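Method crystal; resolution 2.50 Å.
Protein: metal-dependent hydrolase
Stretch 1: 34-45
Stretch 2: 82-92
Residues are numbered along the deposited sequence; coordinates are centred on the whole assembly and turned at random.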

ATOM      1  N   GLU A  34      -4.566  24.410 -19.022  1.00 37.94           N
ATOM      2  CA  GLU A  34      -5.390  24.642 -20.207  1.00 39.83           C
ATOM      3  C   GLU A  34      -4.462  24.561 -21.415  1.00 40.55           C
ATOM      4  O   GLU A  34      -3.279  24.890 -21.318  1.00 41.54           O
ATOM      5  CB  GLU A  34      -6.053  26.017 -20.159  1.00 39.65           C
ATOM      6  CG  GLU A  34      -6.944  26.232 -18.959  1.00 43.01           C
ATOM      7  CD  GLU A  34      -7.713  27.535 -19.031  1.00 45.22           C
ATOM      8  OE1 GLU A  34      -7.139  28.542 -19.507  1.00 47.35           O
ATOM      9  OE2 GLU A  34      -8.886  27.557 -18.600  1.00 45.57           O
ATOM     10  N   TRP A  35      -4.994  24.133 -22.555  1.00 39.55           N
ATOM     11  CA  TRP A  35      -4.158  23.988 -23.734  1.00 37.67           C
ATOM     12  C   TRP A  35      -4.911  23.941 -25.061  1.00 36.14           C
ATOM     13  O   TRP A  35      -6.030  23.440 -25.141  1.00 36.18           O
ATOM     14  CB  TRP A  35      -3.328  22.706 -23.599  1.00 37.71           C
ATOM     15  CG  TRP A  35      -2.451  22.431 -24.770  1.00 38.12           C
ATOM     16  CD1 TRP A  35      -1.151  22.819 -24.932  1.00 39.20           C
ATOM     17  CD2 TRP A  35      -2.820  21.751 -25.976  1.00 39.46           C
ATOM     18  NE1 TRP A  35      -0.688  22.427 -26.166  1.00 38.74           N
ATOM     19  CE2 TRP A  35      -1.692  21.772 -26.829  1.00 40.61           C
ATOM     20  CE3 TRP A  35      -3.996  21.133 -26.422  1.00 39.33           C
ATOM     21  CZ2 TRP A  35      -1.706  21.192 -28.105  1.00 39.93           C
ATOM     22  CZ3 TRP A  35      -4.012  20.558 -27.693  1.00 38.31           C
ATOM     23  CH2 TRP A  35      -2.872  20.594 -28.518  1.00 41.67           C
ATOM     24  N   THR A  36      -4.273  24.476 -26.097  1.00 35.82           N
ATOM     25  CA  THR A  36      -4.796  24.467 -27.460  1.00 32.80           C
ATOM     26  C   THR A  36      -3.526  24.400 -28.284  1.00 31.58           C
ATOM     27  O   THR A  36      -2.447  24.656 -27.769  1.00 32.68           O
ATOM     28  CB  THR A  36      -5.551  25.771 -27.856  1.00 31.05           C
ATOM     29  OG1 THR A  36      -4.623  26.864 -27.937  1.00 28.13           O
ATOM     30  CG2 THR A  36      -6.657  26.087 -26.857  1.00 23.59           C
ATOM     31  N   PRO A  37      -3.627  24.039 -29.567  1.00 32.84           N
ATOM     32  CA  PRO A  37      -2.398  23.974 -30.382  1.00 31.90           C
ATOM     33  C   PRO A  37      -1.689  25.336 -30.490  1.00 31.47           C
ATOM     34  O   PRO A  37      -0.455  25.417 -30.576  1.00 30.86           O
ATOM     35  CB  PRO A  37      -2.909  23.487 -31.728  1.00 31.91           C
ATOM     36  CG  PRO A  37      -4.087  22.613 -31.337  1.00 29.27           C
ATOM     37  CD  PRO A  37      -4.772  23.409 -30.253  1.00 28.26           C
ATOM     38  N   GLN A  38      -2.480  26.402 -30.494  1.00 31.76           N
ATOM     39  CA  GLN A  38      -1.906  27.747 -30.575  1.00 34.55           C
ATOM     40  C   GLN A  38      -0.997  28.160 -29.407  1.00 35.32           C
ATOM     41  O   GLN A  38      -0.065  28.965 -29.581  1.00 37.82           O
ATOM     42  CB  GLN A  38      -3.005  28.792 -30.710  1.00 36.21           C
ATOM     43  CG  GLN A  38      -3.763  28.727 -32.005  1.00 39.53           C
ATOM     44  CD  GLN A  38      -2.871  28.739 -33.247  1.00 41.05           C
ATOM     45  OE1 GLN A  38      -1.905  29.501 -33.354  1.00 37.97           O
ATOM     46  NE2 GLN A  38      -3.218  27.900 -34.203  1.00 41.53           N
ATOM     47  N   LEU A  39      -1.272  27.636 -28.214  1.00 34.73           N
ATOM     48  CA  LEU A  39      -0.454  27.970 -27.056  1.00 31.06           C
ATOM     49  C   LEU A  39       0.942  27.405 -27.277  1.00 31.30           C
ATOM     50  O   LEU A  39       1.932  28.098 -27.081  1.00 33.60           O
ATOM     51  CB  LEU A  39      -1.037  27.385 -25.770  1.00 30.46           C
ATOM     52  CG  LEU A  39      -0.346  27.847 -24.488  1.00 29.66           C
ATOM     53  CD1 LEU A  39      -0.604  29.336 -24.256  1.00 26.69           C
ATOM     54  CD2 LEU A  39      -0.872  27.002 -23.350  1.00 23.29           C
ATOM     55  N   THR A  40       1.031  26.147 -27.695  1.00 28.51           N
ATOM     56  CA  THR A  40       2.332  25.535 -27.943  1.00 27.51           C
ATOM     57  C   THR A  40       3.072  26.278 -29.067  1.00 29.71           C
ATOM     58  O   THR A  40       4.254  26.627 -28.953  1.00 22.14           O
ATOM     59  CB  THR A  40       2.171  24.058 -28.370  1.00 28.70           C
ATOM     60  OG1 THR A  40       1.624  23.301 -27.285  1.00 28.94           O
ATOM     61  CG2 THR A  40       3.519  23.466 -28.798  1.00 25.15           C
ATOM     62  N   LEU A  41       2.364  26.498 -30.167  1.00 30.25           N
ATOM     63  CA  LEU A  41       2.939  27.185 -31.308  1.00 33.22           C
ATOM     64  C   LEU A  41       3.448  28.597 -30.975  1.00 35.59           C
ATOM     65  O   LEU A  41       4.538  28.988 -31.401  1.00 36.79           O
ATOM     66  CB  LEU A  41       1.914  27.237 -32.447  1.00 31.77           C
ATOM     67  CG  LEU A  41       1.622  25.895 -33.130  1.00 31.90           C
ATOM     68  CD1 LEU A  41       0.361  26.007 -33.994  1.00 29.07           C
ATOM     69  CD2 LEU A  41       2.835  25.472 -33.963  1.00 28.99           C
ATOM     70  N   ASN A  42       2.666  29.365 -30.225  1.00 36.95           N
ATOM     71  CA  ASN A  42       3.089  30.710 -29.849  1.00 37.13           C
ATOM     72  C   ASN A  42       4.291  30.616 -28.889  1.00 37.78           C
ATOM     73  O   ASN A  42       5.197  31.459 -28.921  1.00 38.03           O
ATOM     74  CB  ASN A  42       1.932  31.460 -29.188  1.00 41.50           C
ATOM     75  CG  ASN A  42       2.216  32.934 -29.023  1.00 42.58           C
ATOM     76  OD1 ASN A  42       2.247  33.667 -30.001  1.00 48.05           O
ATOM     77  ND2 ASN A  42       2.432  33.376 -27.784  1.00 37.83           N
ATOM     78  N   PHE A  43       4.307  29.592 -28.033  1.00 35.13           N
ATOM     79  CA  PHE A  43       5.436  29.419 -27.121  1.00 34.07           C
ATOM     80  C   PHE A  43       6.695  29.138 -27.944  1.00 34.77           C
ATOM     81  O   PHE A  43       7.794  29.600 -27.613  1.00 35.14           O
ATOM     82  CB  PHE A  43       5.209  28.248 -26.166  1.00 32.92           C
ATOM     83  CG  PHE A  43       6.375  27.984 -25.243  1.00 31.90           C
ATOM     84  CD1 PHE A  43       6.584  28.777 -24.114  1.00 34.00           C
ATOM     85  CD2 PHE A  43       7.256  26.931 -25.491  1.00 32.13           C
ATOM     86  CE1 PHE A  43       7.655  28.522 -23.239  1.00 33.68           C
ATOM     87  CE2 PHE A  43       8.329  26.664 -24.626  1.00 31.60           C
ATOM     88  CZ  PHE A  43       8.526  27.462 -23.498  1.00 33.47           C
HETATM   89  N   MSE A  44       6.529  28.367 -29.014  1.00 34.82           N
HETATM   90  CA  MSE A  44       7.642  28.013 -29.889  1.00 36.29           C
HETATM   91  C   MSE A  44       8.231  29.237 -30.581  1.00 35.49           C
HETATM   92  O   MSE A  44       9.452  29.375 -30.659  1.00 35.08           O
HETATM   93  CB  MSE A  44       7.186  26.982 -30.920  1.00 36.77           C
HETATM   94  CG  MSE A  44       6.981  25.596 -30.333  1.00 38.20           C
HETATM   95 SE   MSE A  44       6.141  24.373 -31.578  1.00 48.52          SE
HETATM   96  CE  MSE A  44       7.624  24.153 -32.812  1.00 43.81           C
ATOM     97  N   ARG A  45       7.375  30.122 -31.089  1.00 34.81           N
ATOM     98  CA  ARG A  45       7.875  31.332 -31.742  1.00 35.64           C
ATOM     99  C   ARG A  45       8.615  32.211 -30.732  1.00 36.43           C
ATOM    100  O   ARG A  45       9.701  32.724 -31.018  1.00 35.37           O
ATOM    101  CB  ARG A  45       6.731  32.134 -32.370  1.00 35.69           C
ATOM    102  CG  ARG A  45       6.019  31.428 -33.513  1.00 40.13           C
ATOM    103  CD  ARG A  45       4.939  32.314 -34.127  1.00 45.25           C
ATOM    104  NE  ARG A  45       3.619  31.688 -34.095  1.00 50.99           N
ATOM    105  CZ  ARG A  45       2.650  32.046 -33.262  1.00 53.13           C
ATOM    106  NH1 ARG A  45       2.853  33.028 -32.403  1.00 43.44           N
ATOM    107  NH2 ARG A  45       1.489  31.411 -33.272  1.00 58.27           N
ATOM    108  N   SER A  82      -3.222  14.390 -36.550  1.00 34.59           N
ATOM    109  CA  SER A  82      -3.877  15.536 -37.175  1.00 34.25           C
ATOM    110  C   SER A  82      -3.069  16.828 -37.033  1.00 33.98           C
ATOM    111  O   SER A  82      -3.116  17.689 -37.915  1.00 32.88           O
ATOM    112  CB  SER A  82      -5.274  15.731 -36.582  1.00 33.71           C
ATOM    113  OG  SER A  82      -5.891  16.893 -37.109  1.00 41.96           O
ATOM    114  N   LEU A  83      -2.336  16.961 -35.928  1.00 30.65           N
ATOM    115  CA  LEU A  83      -1.511  18.139 -35.698  1.00 30.63           C
ATOM    116  C   LEU A  83      -0.257  18.075 -36.574  1.00 33.07           C
ATOM    117  O   LEU A  83       0.205  19.092 -37.098  1.00 35.15           O
ATOM    118  CB  LEU A  83      -1.115  18.232 -34.219  1.00 27.29           C
ATOM    119  CG  LEU A  83      -2.192  18.712 -33.235  1.00 29.99           C
ATOM    120  CD1 LEU A  83      -1.754  18.427 -31.802  1.00 29.89           C
ATOM    121  CD2 LEU A  83      -2.452  20.209 -33.427  1.00 25.66           C
ATOM    122  N   ALA A  84       0.295  16.879 -36.741  1.00 32.84           N
ATOM    123  CA  ALA A  84       1.485  16.725 -37.562  1.00 33.01           C
ATOM    124  C   ALA A  84       1.138  17.022 -39.027  1.00 34.78           C
ATOM    125  O   ALA A  84       1.962  17.548 -39.782  1.00 33.44           O
ATOM    126  CB  ALA A  84       2.047  15.317 -37.411  1.00 32.14           C
ATOM    127  N   GLN A  85      -0.087  16.698 -39.427  1.00 35.67           N
ATOM    128  CA  GLN A  85      -0.508  16.965 -40.798  1.00 37.92           C
ATOM    129  C   GLN A  85      -0.848  18.437 -41.000  1.00 36.07           C
ATOM    130  O   GLN A  85      -0.701  18.966 -42.091  1.00 32.68           O
ATOM    131  CB  GLN A  85      -1.724  16.110 -41.172  1.00 39.81           C
ATOM    132  CG  GLN A  85      -1.433  14.626 -41.283  1.00 46.77           C
ATOM    133  CD  GLN A  85      -2.692  13.790 -41.458  1.00 51.89           C
ATOM    134  OE1 GLN A  85      -2.627  12.565 -41.551  1.00 51.80           O
ATOM    135  NE2 GLN A  85      -3.848  14.453 -41.500  1.00 54.85           N
ATOM    136  N   GLN A  86      -1.306  19.099 -39.947  1.00 38.52           N
ATOM    137  CA  GLN A  86      -1.659  20.503 -40.052  1.00 41.24           C
ATOM    138  C   GLN A  86      -0.425  21.410 -39.928  1.00 40.57           C
ATOM    139  O   GLN A  86      -0.367  22.476 -40.539  1.00 39.49           O
ATOM    140  CB  GLN A  86      -2.691  20.840 -38.982  1.00 47.16           C
ATOM    141  CG  GLN A  86      -3.365  22.183 -39.199  1.00 55.80           C
ATOM    142  CD  GLN A  86      -4.495  22.461 -38.206  1.00 62.12           C
ATOM    143  OE1 GLN A  86      -4.878  21.595 -37.412  1.00 64.50           O
ATOM    144  NE2 GLN A  86      -5.038  23.676 -38.257  1.00 63.75           N
ATOM    145  N   TYR A  87       0.558  20.988 -39.135  1.00 39.36           N
ATOM    146  CA  TYR A  87       1.783  21.765 -38.964  1.00 37.39           C
ATOM    147  C   TYR A  87       3.006  20.868 -39.130  1.00 38.27           C
ATOM    148  O   TYR A  87       3.805  20.705 -38.207  1.00 39.57           O
ATOM    149  CB  TYR A  87       1.812  22.423 -37.587  1.00 33.31           C
ATOM    150  CG  TYR A  87       0.594  23.258 -37.291  1.00 29.44           C
ATOM    151  CD1 TYR A  87      -0.561  22.674 -36.791  1.00 29.23           C
ATOM    152  CD2 TYR A  87       0.582  24.627 -37.555  1.00 29.75           C
ATOM    153  CE1 TYR A  87      -1.708  23.427 -36.562  1.00 30.94           C
ATOM    154  CE2 TYR A  87      -0.564  25.397 -37.332  1.00 31.23           C
ATOM    155  CZ  TYR A  87      -1.705  24.785 -36.837  1.00 30.78           C
ATOM    156  OH  TYR A  87      -2.855  25.510 -36.623  1.00 30.86           O
ATOM    157  N   PRO A  88       3.177  20.290 -40.326  1.00 39.56           N
ATOM    158  CA  PRO A  88       4.295  19.394 -40.647  1.00 39.97           C
ATOM    159  C   PRO A  88       5.662  19.917 -40.215  1.00 38.86           C
ATOM    160  O   PRO A  88       6.530  19.148 -39.806  1.00 39.14           O
ATOM    161  CB  PRO A  88       4.204  19.254 -42.170  1.00 41.15           C
ATOM    162  CG  PRO A  88       2.745  19.494 -42.459  1.00 42.48           C
ATOM    163  CD  PRO A  88       2.428  20.648 -41.545  1.00 40.83           C
ATOM    164  N   ASP A  89       5.854  21.227 -40.302  1.00 36.80           N
ATOM    165  CA  ASP A  89       7.134  21.802 -39.941  1.00 37.84           C
ATOM    166  C   ASP A  89       7.310  22.230 -38.488  1.00 36.67           C
ATOM    167  O   ASP A  89       8.435  22.475 -38.066  1.00 34.90           O
ATOM    168  CB  ASP A  89       7.445  22.973 -40.867  1.00 43.24           C
ATOM    169  CG  ASP A  89       7.517  22.551 -42.331  1.00 50.60           C
ATOM    170  OD1 ASP A  89       8.311  21.630 -42.649  1.00 49.25           O
ATOM    171  OD2 ASP A  89       6.780  23.138 -43.158  1.00 52.17           O
ATOM    172  N   GLN A  90       6.221  22.320 -37.725  1.00 35.40           N
ATOM    173  CA  GLN A  90       6.317  22.717 -36.321  1.00 34.57           C
ATOM    174  C   GLN A  90       6.018  21.589 -35.346  1.00 35.60           C
ATOM    175  O   GLN A  90       6.656  21.493 -34.297  1.00 35.13           O
ATOM    176  CB  GLN A  90       5.358  23.866 -35.993  1.00 34.37           C
ATOM    177  CG  GLN A  90       5.773  25.226 -36.484  1.00 34.97           C
ATOM    178  CD  GLN A  90       5.548  25.395 -37.955  1.00 34.66           C
ATOM    179  OE1 GLN A  90       4.423  25.277 -38.441  1.00 37.78           O
ATOM    180  NE2 GLN A  90       6.618  25.672 -38.684  1.00 38.18           N
ATOM    181  N   LEU A  91       5.059  20.732 -35.689  1.00 35.19           N
ATOM    182  CA  LEU A  91       4.661  19.667 -34.781  1.00 32.87           C
ATOM    183  C   LEU A  91       4.721  18.220 -35.246  1.00 33.93           C
ATOM    184  O   LEU A  91       4.301  17.877 -36.350  1.00 36.02           O
ATOM    185  CB  LEU A  91       3.241  19.939 -34.300  1.00 33.35           C
ATOM    186  CG  LEU A  91       2.943  21.336 -33.772  1.00 31.74           C
ATOM    187  CD1 LEU A  91       1.467  21.441 -33.435  1.00 31.53           C
ATOM    188  CD2 LEU A  91       3.797  21.608 -32.553  1.00 28.52           C
ATOM    189  N   GLY A  92       5.225  17.377 -34.355  1.00 33.27           N
ATOM    190  CA  GLY A  92       5.302  15.948 -34.588  1.00 33.63           C
ATOM    191  C   GLY A  92       4.701  15.325 -33.335  1.00 34.01           C
ATOM    192  O   GLY A  92       4.266  16.044 -32.427  1.00 32.37           O
TER

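Stretch 2 enters as the last turn of a helix that begins earlier in the chain (here 82-86), passes through a turn and leaves as the start of a strand at Leu-91. It lies against the first turns of the helix that begins at Pro-37 and runs on beyond Arg-45, and the two segments bury 374 Å² between them. No clear hydrogen bond crosses the contact, which rests mainly on apolar side chains. The backbones stay well apart: the CA atoms of Pro-37 and Leu-83 are 7.9 Å from each other, and those of Leu-41 and Gln-90 are 7.5 Å apart, leaving room for side chains between them.

Leu-83 makes the first contact. Its CA-to-CB bond points toward stretch 1, and its two methyls meet different partners: CD2 lies 3.6 Å from CG of Pro-37, in the first turn of the opposing helix, while CD1 sits at the edge of the Trp-35 ring, 4.1 Å from CH2. The indole is anchored within its own stretch, where Trp-35 NE1 donates to Thr-40 OG1 at 2.7 Å with a nearly straight geometry. Thr-36 caps the same helix through a weak bond from Leu-39 N to Thr-36 OG1 (3.4 Å).

The helix of stretch 2 gives way at Tyr-87, the first residue to leave helical phi/psi, although its N still donates to Leu-83 O at 2.8 Å. The tyrosine ring offers one face to Leu-41, whose CD1 stands 3.8 Å from the centroid of the Tyr-87 ring and 21° off its normal, a CH-pi contact in which a methyl rests on the aromatic cloud. At the far end of the ring, Tyr-87 OH comes within 3.4 Å of Gln-38 NE2.

Pro-88 and Asp-89 make no contact with stretch 1. The turn that contains them is closed by Tyr-87 O, which accepts from both Gln-90 N (2.9 Å) and Leu-91 N (2.8 Å). Gln-90 contributes mostly its aliphatic portion and backbone: its CB is 3.6 Å from Leu-41 CD2, and its O is 3.2 Å from CE of Met-44, a selenomethionine.

Leu-91 completes the interface. Its CG lies 4.1 Å from Leu-41 CD2, its CD2 approaches Met-44 SE at 3.8 Å, and the same CD2 is 4.2 Å from Thr-40 CG2. Leu-41 makes its closest approach to Tyr-87 through CD1 and to Gln-90 and Leu-91 through CD2, and it has the largest area covered by the opposing stretch. Gly-92, without a side chain, makes no contact with stretch 1.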